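Local structure of dehydrogenase (Chromobacterium violaceum, 3Q2I) at residues H64-L67 / T68-L71; L81-S85 / G86-T90; R167-E170 / Y171-A175; G185-F188 / M189-S193. The protein binds NADH and UDP-N-acetylglucosaminuronic acid and probably oxidises this UDP-sugar with NAD in the biosynthesis of 2,3-diacetamido-2,3-dideoxy-D-mannuronic acid. All blocks are in the same frame, centred on the assembly; numbering follows the deposited sequence.

Contact 1 of 4, residues H64-L67 / T68-L71; sequences HASL and TDML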
# COMPACT_ATOMS: atom_id res chain seq x y z
N HIS A 64 -4.70 -15.63 50.79
CA HIS A 64 -4.40 -16.77 49.94
C HIS A 64 -3.19 -16.48 49.07
O HIS A 64 -3.02 -15.34 48.65
CB HIS A 64 -5.59 -17.01 49.01
CG HIS A 64 -6.89 -17.21 49.72
ND1 HIS A 64 -7.40 -18.46 49.98
CD2 HIS A 64 -7.78 -16.32 50.21
CE1 HIS A 64 -8.56 -18.34 50.60
NE2 HIS A 64 -8.82 -17.05 50.76
N ALA A 65 -2.43 -17.52 48.74
CA ALA A 65 -1.18 -17.38 48.00
C ALA A 65 -1.34 -17.52 46.48
O ALA A 65 -0.39 -17.23 45.75
CB ALA A 65 -0.16 -18.38 48.50
N SER A 66 -2.46 -18.06 46.03
CA SER A 66 -2.76 -18.08 44.60
C SER A 66 -4.22 -17.74 44.35
O SER A 66 -5.09 -18.01 45.17
CB SER A 66 -2.37 -19.42 43.98
OG SER A 66 -3.38 -20.37 44.19
N LEU A 67 -4.52 -17.18 43.18
CA LEU A 67 -5.89 -16.90 42.80
C LEU A 67 -6.71 -18.18 42.71
O LEU A 67 -7.86 -18.22 43.13
CB LEU A 67 -5.92 -16.11 41.47
CG LEU A 67 -7.34 -15.96 40.94
CD1 LEU A 67 -8.20 -15.12 41.81
CD2 LEU A 67 -7.25 -15.28 39.56
N THR A 68 -6.12 -19.22 42.14
CA THR A 68 -6.83 -20.46 41.91
C THR A 68 -7.33 -21.07 43.23
O THR A 68 -8.47 -21.52 43.30
CB THR A 68 -5.99 -21.49 41.15
OG1 THR A 68 -5.62 -20.98 39.85
CG2 THR A 68 -6.82 -22.74 40.92
N ASP A 69 -6.49 -21.01 44.26
CA ASP A 69 -6.92 -21.38 45.61
C ASP A 69 -8.01 -20.49 46.17
O ASP A 69 -8.99 -20.99 46.73
CB ASP A 69 -5.75 -21.30 46.57
CG ASP A 69 -4.73 -22.36 46.32
OD1 ASP A 69 -5.07 -23.31 45.58
OD2 ASP A 69 -3.60 -22.24 46.84
N MET A 70 -7.82 -19.17 46.13
CA MET A 70 -8.85 -18.27 46.65
C MET A 70 -10.20 -18.58 45.99
O MET A 70 -11.23 -18.55 46.67
CB MET A 70 -8.45 -16.79 46.54
CG MET A 70 -9.52 -15.79 46.93
SD MET A 70 -9.03 -14.07 47.11
CE MET A 70 -8.93 -13.66 45.35
N LEU A 71 -10.20 -18.90 44.69
CA LEU A 71 -11.45 -19.11 43.97
C LEU A 71 -12.13 -20.39 44.40
O LEU A 71 -13.37 -20.46 44.41
CB LEU A 71 -11.22 -19.16 42.45
CG LEU A 71 -10.86 -17.81 41.84
CD1 LEU A 71 -10.71 -17.97 40.33
CD2 LEU A 71 -11.84 -16.67 42.17

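Contact 2 of 4, residues L81-S85 / G86-T90; sequences LTTPS and GLHPT. With NAI (1,4-dihydronicotinamide adenine dinucleotide), chain B.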
# COMPACT_ATOMS: atom_id res chain seq x y z
N LEU A 81 -9.89 -7.30 40.70
CA LEU A 81 -8.56 -7.55 40.13
C LEU A 81 -7.70 -6.28 40.20
O LEU A 81 -7.96 -5.30 39.47
CB LEU A 81 -8.71 -7.95 38.64
CG LEU A 81 -9.65 -9.12 38.43
CD1 LEU A 81 -9.61 -9.52 36.91
CD2 LEU A 81 -9.25 -10.29 39.28
N THR A 82 -6.73 -6.25 41.11
CA THR A 82 -5.85 -5.10 41.29
C THR A 82 -4.39 -5.57 41.09
O THR A 82 -3.43 -5.05 41.70
CB THR A 82 -6.07 -4.42 42.68
OG1 THR A 82 -6.10 -5.45 43.67
CG2 THR A 82 -7.33 -3.59 42.74
N THR A 83 -4.21 -6.52 40.19
CA THR A 83 -2.94 -7.05 39.70
C THR A 83 -2.40 -6.24 38.52
O THR A 83 -3.07 -5.34 38.01
CB THR A 83 -3.14 -8.49 39.23
OG1 THR A 83 -4.36 -8.58 38.47
CG2 THR A 83 -3.25 -9.45 40.45
N PRO A 84 -1.16 -6.54 38.13
CA PRO A 84 -0.68 -5.94 36.89
C PRO A 84 -1.68 -6.07 35.72
O PRO A 84 -2.32 -7.11 35.56
CB PRO A 84 0.55 -6.80 36.60
CG PRO A 84 1.13 -7.10 38.01
CD PRO A 84 -0.16 -7.41 38.78
N SER A 85 -1.77 -5.03 34.90
CA SER A 85 -2.84 -4.89 33.93
C SER A 85 -2.92 -6.08 32.98
O SER A 85 -4.03 -6.56 32.69
CB SER A 85 -2.74 -3.58 33.13
OG SER A 85 -2.53 -2.50 34.05
N GLY A 86 -1.77 -6.54 32.49
CA GLY A 86 -1.72 -7.65 31.52
C GLY A 86 -2.18 -9.00 32.07
O GLY A 86 -2.38 -9.97 31.32
N LEU A 87 -2.32 -9.07 33.41
CA LEU A 87 -2.91 -10.26 34.01
C LEU A 87 -4.44 -10.21 34.16
O LEU A 87 -5.06 -11.26 34.31
CB LEU A 87 -2.29 -10.46 35.42
CG LEU A 87 -0.81 -10.88 35.38
CD1 LEU A 87 -0.42 -11.02 36.86
CD2 LEU A 87 -0.55 -12.14 34.62
N HIS A 88 -5.04 -9.05 33.99
CA HIS A 88 -6.50 -8.96 34.21
C HIS A 88 -7.26 -9.95 33.34
O HIS A 88 -8.23 -10.53 33.75
CB HIS A 88 -7.09 -7.55 34.04
CG HIS A 88 -6.45 -6.50 34.90
ND1 HIS A 88 -6.54 -5.16 34.64
CD2 HIS A 88 -5.67 -6.61 36.01
CE1 HIS A 88 -5.91 -4.47 35.58
NE2 HIS A 88 -5.37 -5.34 36.41
N PRO A 89 -6.92 -10.06 32.04
CA PRO A 89 -7.76 -10.94 31.22
C PRO A 89 -7.77 -12.39 31.66
O PRO A 89 -8.86 -12.99 31.75
CB PRO A 89 -7.17 -10.73 29.78
CG PRO A 89 -6.70 -9.27 29.87
CD PRO A 89 -5.97 -9.27 31.23
N THR A 90 -6.61 -13.01 31.84
CA THR A 90 -6.59 -14.42 32.23
C THR A 90 -7.28 -14.57 33.60
O THR A 90 -8.01 -15.54 33.77
CB THR A 90 -5.22 -15.13 32.26
OG1 THR A 90 -4.26 -14.37 32.98
CG2 THR A 90 -4.68 -15.35 30.84
PA NAI B . 1.40 -2.87 42.14
O1A NAI B . 2.63 -3.37 41.49
O2A NAI B . 1.51 -1.83 43.34
O5B NAI B . 0.46 -4.02 42.66
C5B NAI B . 0.95 -5.27 42.27
C4B NAI B . 0.26 -6.34 43.12
O4B NAI B . -0.17 -7.50 42.38
C3B NAI B . 1.53 -6.72 43.88
O3B NAI B . 1.29 -6.70 45.30
C2B NAI B . 1.99 -8.04 43.25
O2B NAI B . 2.72 -8.89 44.13
C1B NAI B . 0.59 -8.61 42.92
N9A NAI B . 0.61 -9.72 42.00
C8A NAI B . 1.34 -9.81 40.83
N7A NAI B . 1.05 -10.93 40.24
C5A NAI B . 0.05 -11.58 40.92
C6A NAI B . -0.64 -12.80 40.77
N6A NAI B . -0.43 -13.65 39.70
N1A NAI B . -1.55 -13.15 41.70
C2A NAI B . -1.76 -12.36 42.73
N3A NAI B . -1.15 -11.20 42.94
C4A NAI B . -0.21 -10.81 42.05
O3 NAI B . 0.52 -2.17 41.01
PN NAI B . -0.65 -1.16 41.17
O1N NAI B . -0.17 0.25 40.95
O2N NAI B . -1.54 -1.38 42.42
O5D NAI B . -1.52 -1.27 39.80
C5D NAI B . -2.41 -2.35 39.92
C4D NAI B . -3.48 -2.31 38.83
O4D NAI B . -4.27 -1.16 39.13
C3D NAI B . -2.93 -2.02 37.40
O3D NAI B . -3.82 -2.67 36.49
C2D NAI B . -3.12 -0.50 37.25
O2D NAI B . -3.37 -0.12 35.90
C1D NAI B . -4.40 -0.21 38.08
N1N NAI B . -4.46 1.14 38.58
C2N NAI B . -5.56 1.85 38.39
C3N NAI B . -5.65 3.19 38.78
C7N NAI B . -6.90 3.97 38.60
O7N NAI B . -6.97 5.18 38.49
N7N NAI B . -8.10 3.31 38.52
C4N NAI B . -4.49 3.80 39.30
C5N NAI B . -3.40 2.98 39.57
C6N NAI B . -3.39 1.66 39.20

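Contact 3 of 4, residues R167-E170 / Y171-A175; sequences RPQE and YYDAA. With HP7 ((2S,3S,4R,5R,6R)-5-acetamido-6-[[[(2R,3S,4R,5R)-5-(2,4-dioxopyrimidin-1-yl)-3,4-dihydroxy-oxolan-2-yl]methoxy-hydroxy-phosphoryl]oxy-hydroxy-phosphoryl]oxy-3,4-dihydroxy-oxane-2-carboxylic acid), chain C.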
# COMPACT_ATOMS: atom_id res chain seq x y z
N ARG A 167 6.81 11.27 35.26
CA ARG A 167 7.07 9.96 35.87
C ARG A 167 8.55 9.71 35.70
O ARG A 167 9.08 9.66 34.59
CB ARG A 167 6.33 8.80 35.17
CG ARG A 167 4.83 8.90 35.21
CD ARG A 167 4.31 8.86 36.64
NE ARG A 167 2.85 8.83 36.71
CZ ARG A 167 2.10 9.92 36.81
NH1 ARG A 167 0.78 9.77 36.91
NH2 ARG A 167 2.63 11.14 36.81
N PRO A 168 9.29 9.63 36.83
CA PRO A 168 10.73 9.46 36.74
C PRO A 168 11.05 7.97 36.54
O PRO A 168 10.16 7.14 36.70
CB PRO A 168 11.22 9.93 38.13
CG PRO A 168 10.05 9.53 39.03
CD PRO A 168 8.83 9.88 38.21
N GLN A 169 12.30 7.64 36.22
CA GLN A 169 12.67 6.24 36.07
C GLN A 169 12.25 5.37 37.27
O GLN A 169 11.90 4.19 37.12
CB GLN A 169 14.15 6.08 35.73
CG GLN A 169 14.60 4.70 35.37
CD GLN A 169 14.00 4.27 34.06
OE1 GLN A 169 13.93 5.06 33.10
NE2 GLN A 169 13.52 3.04 34.01
N GLU A 170 12.37 5.92 38.48
CA GLU A 170 12.14 5.09 39.67
C GLU A 170 10.68 4.62 39.74
O GLU A 170 10.40 3.54 40.28
CB GLU A 170 12.52 5.85 40.96
CG GLU A 170 11.75 7.14 41.19
CD GLU A 170 11.73 7.60 42.64
OE1 GLU A 170 11.01 8.59 42.93
OE2 GLU A 170 12.43 6.99 43.48
N TYR A 171 9.76 5.36 39.12
CA TYR A 171 8.36 4.92 39.02
C TYR A 171 8.25 3.59 38.26
O TYR A 171 7.56 2.65 38.69
CB TYR A 171 7.55 6.05 38.34
CG TYR A 171 6.21 5.59 37.81
CD1 TYR A 171 5.09 5.55 38.62
CD2 TYR A 171 6.08 5.10 36.51
CE1 TYR A 171 3.86 5.09 38.17
CE2 TYR A 171 4.88 4.63 36.05
CZ TYR A 171 3.77 4.64 36.86
OH TYR A 171 2.58 4.18 36.39
N TYR A 172 8.86 3.53 37.08
CA TYR A 172 8.84 2.31 36.27
C TYR A 172 9.65 1.17 36.89
O TYR A 172 9.30 0.03 36.77
CB TYR A 172 9.38 2.60 34.87
CG TYR A 172 8.59 3.69 34.19
CD1 TYR A 172 7.43 3.37 33.46
CD2 TYR A 172 9.00 5.03 34.19
CE1 TYR A 172 6.71 4.34 32.83
CE2 TYR A 172 8.28 6.01 33.52
CZ TYR A 172 7.12 5.65 32.85
OH TYR A 172 6.45 6.64 32.19
N ASP A 173 10.72 1.50 37.63
CA ASP A 173 11.59 0.45 38.14
C ASP A 173 10.98 -0.19 39.39
O ASP A 173 11.47 -1.22 39.87
CB ASP A 173 12.93 1.09 38.56
CG ASP A 173 13.83 1.41 37.38
OD1 ASP A 173 13.46 1.17 36.23
OD2 ASP A 173 14.94 1.93 37.61
N ALA A 174 9.92 0.40 39.91
CA ALA A 174 9.29 -0.10 41.15
C ALA A 174 8.87 -1.56 41.04
O ALA A 174 8.91 -2.30 42.02
CB ALA A 174 8.11 0.78 41.54
N ALA A 175 8.51 -2.01 39.84
CA ALA A 175 8.18 -3.42 39.63
C ALA A 175 8.36 -3.86 38.17
O ALA A 175 8.26 -3.03 37.25
CB ALA A 175 6.74 -3.72 40.07
N1 HP7 C . 4.77 11.62 40.01
C2 HP7 C . 5.85 12.38 39.84
O2 HP7 C . 6.99 11.86 39.88
N3 HP7 C . 5.74 13.71 39.68
C4 HP7 C . 4.54 14.29 39.66
O4 HP7 C . 4.50 15.54 39.56
C5 HP7 C . 3.39 13.52 39.82
C6 HP7 C . 3.54 12.15 40.00
PA HP7 C . 0.03 10.10 41.32
PB HP7 C . -2.39 8.77 40.74
O'P HP7 C . 0.88 6.83 36.88
O'Q HP7 C . 0.37 4.87 37.75
C1' HP7 C . -2.50 8.62 38.12
O1A HP7 C . -0.30 11.54 40.96
O1B HP7 C . -3.05 10.13 40.71
C1C HP7 C . 4.96 10.16 40.13
C2' HP7 C . -3.63 8.28 37.14
N2' HP7 C . -4.94 8.66 37.69
O2A HP7 C . 0.01 9.61 42.74
O2B HP7 C . -2.63 7.77 41.85
C2C HP7 C . 5.16 9.70 41.56
O2C HP7 C . 6.16 8.67 41.47
C3' HP7 C . -3.64 6.80 36.81
O3' HP7 C . -4.50 6.65 35.65
O3A HP7 C . -0.83 9.04 40.47
O3B HP7 C . -2.81 7.98 39.37
C3C HP7 C . 3.84 9.02 41.90
O3C HP7 C . 4.04 7.96 42.84
C4' HP7 C . -2.24 6.30 36.44
O4' HP7 C . -2.18 4.88 36.29
C4C HP7 C . 3.35 8.47 40.57
O4C HP7 C . 3.75 9.54 39.70
C5' HP7 C . -1.33 6.61 37.64
O5' HP7 C . -1.27 8.04 37.69
C5C HP7 C . 1.84 8.39 40.56
O5C HP7 C . 1.46 9.76 40.68
C6' HP7 C . 0.06 6.06 37.43
C7' HP7 C . -5.81 9.52 37.18
O7' HP7 C . -5.73 10.07 36.07
C8' HP7 C . -7.01 9.81 38.04

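Contact 4 of 4, residues G185-F188 / M189-S193; sequences GGAF and MNQAS. With HP7 ((2S,3S,4R,5R,6R)-5-acetamido-6-[[[(2R,3S,4R,5R)-5-(2,4-dioxopyrimidin-1-yl)-3,4-dihydroxy-oxolan-2-yl]methoxy-hydroxy-phosphoryl]oxy-hydroxy-phosphoryl]oxy-3,4-dihydroxy-oxane-2-carboxylic acid), chain C.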
# COMPACT_ATOMS: atom_id res chain seq x y z
N GLY A 185 1.60 -1.38 29.06
CA GLY A 185 1.36 -0.26 28.13
C GLY A 185 2.04 0.99 28.61
O GLY A 185 2.64 0.99 29.69
N GLY A 186 1.97 2.08 27.85
CA GLY A 186 2.73 3.29 28.20
C GLY A 186 1.85 4.48 28.50
O GLY A 186 0.79 4.36 29.14
N ALA A 187 2.36 5.65 28.19
CA ALA A 187 1.71 6.91 28.55
C ALA A 187 0.22 6.95 28.21
O ALA A 187 -0.59 7.53 28.95
CB ALA A 187 2.46 8.09 27.96
N PHE A 188 -0.17 6.36 27.08
CA PHE A 188 -1.59 6.34 26.73
C PHE A 188 -2.40 5.28 27.48
O PHE A 188 -3.46 5.61 28.04
CB PHE A 188 -1.78 6.17 25.22
CG PHE A 188 -1.59 7.42 24.40
CD1 PHE A 188 -2.55 8.41 24.34
CD2 PHE A 188 -0.55 7.47 23.48
CE1 PHE A 188 -2.42 9.54 23.51
CE2 PHE A 188 -0.45 8.54 22.55
CZ PHE A 188 -1.34 9.62 22.66
N MET A 189 -1.92 4.04 27.52
CA MET A 189 -2.71 2.92 28.06
C MET A 189 -2.72 2.89 29.60
O MET A 189 -3.75 2.50 30.17
CB MET A 189 -2.14 1.61 27.53
CG MET A 189 -2.75 0.32 28.12
SD MET A 189 -2.24 -1.16 27.24
CE MET A 189 -3.24 -1.05 25.76
N ASN A 190 -1.60 3.30 30.18
CA ASN A 190 -1.56 3.40 31.66
C ASN A 190 -1.87 4.84 32.07
O ASN A 190 -3.02 5.16 32.39
CB ASN A 190 -0.21 2.96 32.23
CG ASN A 190 -0.19 3.13 33.76
OD1 ASN A 190 -0.88 3.99 34.26
ND2 ASN A 190 0.49 2.25 34.48
N GLN A 191 -0.91 5.75 31.96
CA GLN A 191 -1.02 6.99 32.75
C GLN A 191 -2.18 7.88 32.38
O GLN A 191 -2.95 8.36 33.24
CB GLN A 191 0.31 7.76 32.79
CG GLN A 191 1.40 7.00 33.58
CD GLN A 191 2.13 5.98 32.72
OE1 GLN A 191 2.25 6.11 31.49
NE2 GLN A 191 2.60 4.94 33.36
N ALA A 192 -2.38 8.06 31.08
CA ALA A 192 -3.45 8.92 30.61
C ALA A 192 -4.76 8.21 30.24
O ALA A 192 -5.58 8.77 29.52
CB ALA A 192 -2.91 9.75 29.42
N SER A 193 -4.95 6.95 30.65
CA SER A 193 -6.09 6.19 30.19
C SER A 193 -7.44 6.82 30.55
O SER A 193 -8.38 6.64 29.80
CB SER A 193 -6.03 4.71 30.59
OG SER A 193 -5.95 4.68 31.99
N1 HP7 C . 4.77 11.62 40.01
C2 HP7 C . 5.85 12.38 39.84
O2 HP7 C . 6.99 11.86 39.88
N3 HP7 C . 5.74 13.71 39.68
C4 HP7 C . 4.54 14.29 39.66
O4 HP7 C . 4.50 15.54 39.56
C5 HP7 C . 3.39 13.52 39.82
C6 HP7 C . 3.54 12.15 40.00
PA HP7 C . 0.03 10.10 41.32
PB HP7 C . -2.39 8.77 40.74
O'P HP7 C . 0.88 6.83 36.88
O'Q HP7 C . 0.37 4.87 37.75
C1' HP7 C . -2.50 8.62 38.12
O1A HP7 C . -0.30 11.54 40.96
O1B HP7 C . -3.05 10.13 40.71
C1C HP7 C . 4.96 10.16 40.13
C2' HP7 C . -3.63 8.28 37.14
N2' HP7 C . -4.94 8.66 37.69
O2A HP7 C . 0.01 9.61 42.74
O2B HP7 C . -2.63 7.77 41.85
C2C HP7 C . 5.16 9.70 41.56
O2C HP7 C . 6.16 8.67 41.47
C3' HP7 C . -3.64 6.80 36.81
O3' HP7 C . -4.50 6.65 35.65
O3A HP7 C . -0.83 9.04 40.47
O3B HP7 C . -2.81 7.98 39.37
C3C HP7 C . 3.84 9.02 41.90
O3C HP7 C . 4.04 7.96 42.84
C4' HP7 C . -2.24 6.30 36.44
O4' HP7 C . -2.18 4.88 36.29
C4C HP7 C . 3.35 8.47 40.57
O4C HP7 C . 3.75 9.54 39.70
C5' HP7 C . -1.33 6.61 37.64
O5' HP7 C . -1.27 8.04 37.69
C5C HP7 C . 1.84 8.39 40.56
O5C HP7 C . 1.46 9.76 40.68
C6' HP7 C . 0.06 6.06 37.43
C7' HP7 C . -5.81 9.52 37.18
O7' HP7 C . -5.73 10.07 36.07
C8' HP7 C . -7.01 9.81 38.04

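Contact 1 of 4, residues H64-L67 / T68-L71
Ser66 meets Asp69 where the chain turns from strand 62-64 into helix 67-73. Ser66 holds the N-cap position, and its OG accepts from Asp69 N at 3.2 Å, a capping bond. Its hydroxyl lies between the backbone N and the carbonyl carbon (chi1 82°), and this points OG at the first turn. The carboxylate of Asp69 stands beside the same hydroxyl. The backbone carries on from the cap. Met70 N donates to Ser66 O at 3.1 Å in an almost straight bond, and Leu71 N donates to Leu67 O at 2.9 Å.

Met70 packs over one face of the His64 imidazole. Its CB sits 3.8 Å from the ring centroid of His64, a CH-pi contact, and CG follows over the CD2 side. The side chain of Met70 then bends at chi3 (77°). The bend brings its CE to 3.9 Å from Leu67 CD1. The same methyl of Leu67 touches Leu71 CG at 3.8 Å, so one leucine branch serves two partners a turn further on.

A second shell fixes the polar ends. His64 NE2 is hydrogen-bonded to Asp43, which holds the ring in place under Met70. Thr68 OG1 is bonded to Glu94 and to Lys126 of the second subunit. Met70 lies on strands 14-19 and 39-45 of the Rossmann sheet, while Leu67 and Leu71 pack against helix 88-97.

Contact 2 of 4, residues L81-S85 / G86-T90
The imidazole of His88 folds back over its own helix start, with the backbone of Ser85 against one face. Ser85 CA lies 3.6 Å from the ring centroid of His88, close to the ring normal. Ser85 O covers the rim of that face. At the ring edge, His88 NE2 donates to Thr83 O at 2.8 Å. This bond is bent (143°), and the nitrogen stands above the carbonyl plane. Thr83 OG1 lies at the edge too, in the ring plane. His88 ND1 is taken by Pro107 O, so both ring nitrogens are bound and the rotation of the ring is fixed.

Two backbone bonds close the turn: Leu87 N to Pro84 O at 2.9 Å, and His88 N to Ser85 O at 3.0 Å. The turn borders NADH. Ser85 OG and the hydroxyl O3D of the nicotinamide ribose of NADH share a hydrogen bond of 2.8 Å. Thr83 CG2 touches the adenine at 3.7 Å from C4A of NADH. Pro84 CD and Leu87 CD1 also border the adenine and pack on each other.

Residues 81-90 lead from strand 78-81 into helix 88-97. Leu81 and His88 lean on strand 101-104, and Leu81 and Thr83 touch Val19 of strand 14-19.

Contact 3 of 4, residues R167-E170 / Y171-A175
Between Arg167 and Ala175 the chain makes a short, weakly bonded helix at about 169-173; Tyr171 N donates to Pro168 O, and Asp173 N donates to Gln169 O at 3.0 Å. Arg167, just before this turn, lays its CD over the ring centre of Tyr171, 3.9 Å from the centroid, and makes a CH-pi contact. The guanidinium lies further off, so any cation-pi attraction is weak. Arg167 CB also rests against Tyr172, near its OH.

The ends of Arg167 and Tyr171 converge on the sugar carboxylate of the UDP-sugar. Arg167 NE and NH1 both donate to O'P of the ligand, NE at 2.8 Å. NH1 also reaches the pyranose ring oxygen O5' of the ligand at 2.8 Å. Tyr171 OH donates to the second carboxylate oxygen, O'Q of the ligand, at 2.7 Å. Thus each carboxylate oxygen has a donor from 167-171. The ribose oxygen O4C of the ligand lies over one guanidinium face. The side chain of Arg167 bends at chi2 (-63°), which carries it past the tyrosine toward the ligand. Pro168 CD touches the uracil oxygen O2.

At the outer side, Gln169 NE2 donates to Asp173 OD1 at 2.9 Å, in the amide plane but from above the carboxylate plane. Gln169 OE1 is held by Asn219 N. Arg167, Pro168 and Tyr171 belong to the part of the UDP-sugar pocket that the C-terminal alpha/beta domain supplies, and the Arg167-Tyr171 pair is consistent with a preference for a uronic acid.

Contact 4 of 4, residues G185-F188 / M189-S193
Gly186 O accepts from Asn190 N at 2.8 Å, and Ala187 O accepts from Ala192 N, also at 2.8 Å. The second bond spans five residues, so the short helix 187-191 widens into a pi-type turn. Met189 N and Gly186 N are both bonded to Tyr339 OH. Phe188 N is taken by Glu223.

The widened turn presents Asn190 to the UDP-sugar. Its CG is anti to the backbone N (chi1 178°), and its OD1 accepts from O4' of the ligand at 2.6 Å. Asn190 ND2 is bonded to Asp184 OD1, which fixes the rotation of the amide and leaves OD1 facing the sugar. Asn190 O is gripped by Ser193 OG at 3.0 Å, by Ser193 N and by Lys106 NZ. Gln191 O accepts a weak bond of 3.3 Å from O3' of the ligand.

Met189 packs its SD directly on Gly185 CA at 3.8 Å, where the chain has no side chain.

The turn therefore offers an acceptor to O4' and, weakly, another to O3'; in both bonds the sugar hydroxyl is the donor. Lys106 NZ is hydrogen-bonded both to Asn190 O and to the ligand, so it links this turn to the sugar.

How the contacts relate
All four contacts are local and follow one another along the chain, with none nested or crossing. Contact 1 turns strand 62-64 into helix 67-73. Contact 2 does the same between strand 78-81 and helix 88-97. Both lie in the Rossmann domain, with centres about 14 Å apart, and helix 88-97 packs on contact 1. Contacts 3 and 4 form short helices of the C-terminal domain. They touch through Tyr171 and Gln191, and both hold the UDP-sugar. Contact 2 binds NADH and comes within about 6 Å of contact 4 (nearest atoms); the side chain of Asn190 in contact 4 is about 5 Å from NADH, so the two sites adjoin. Contact 1 lies farther out.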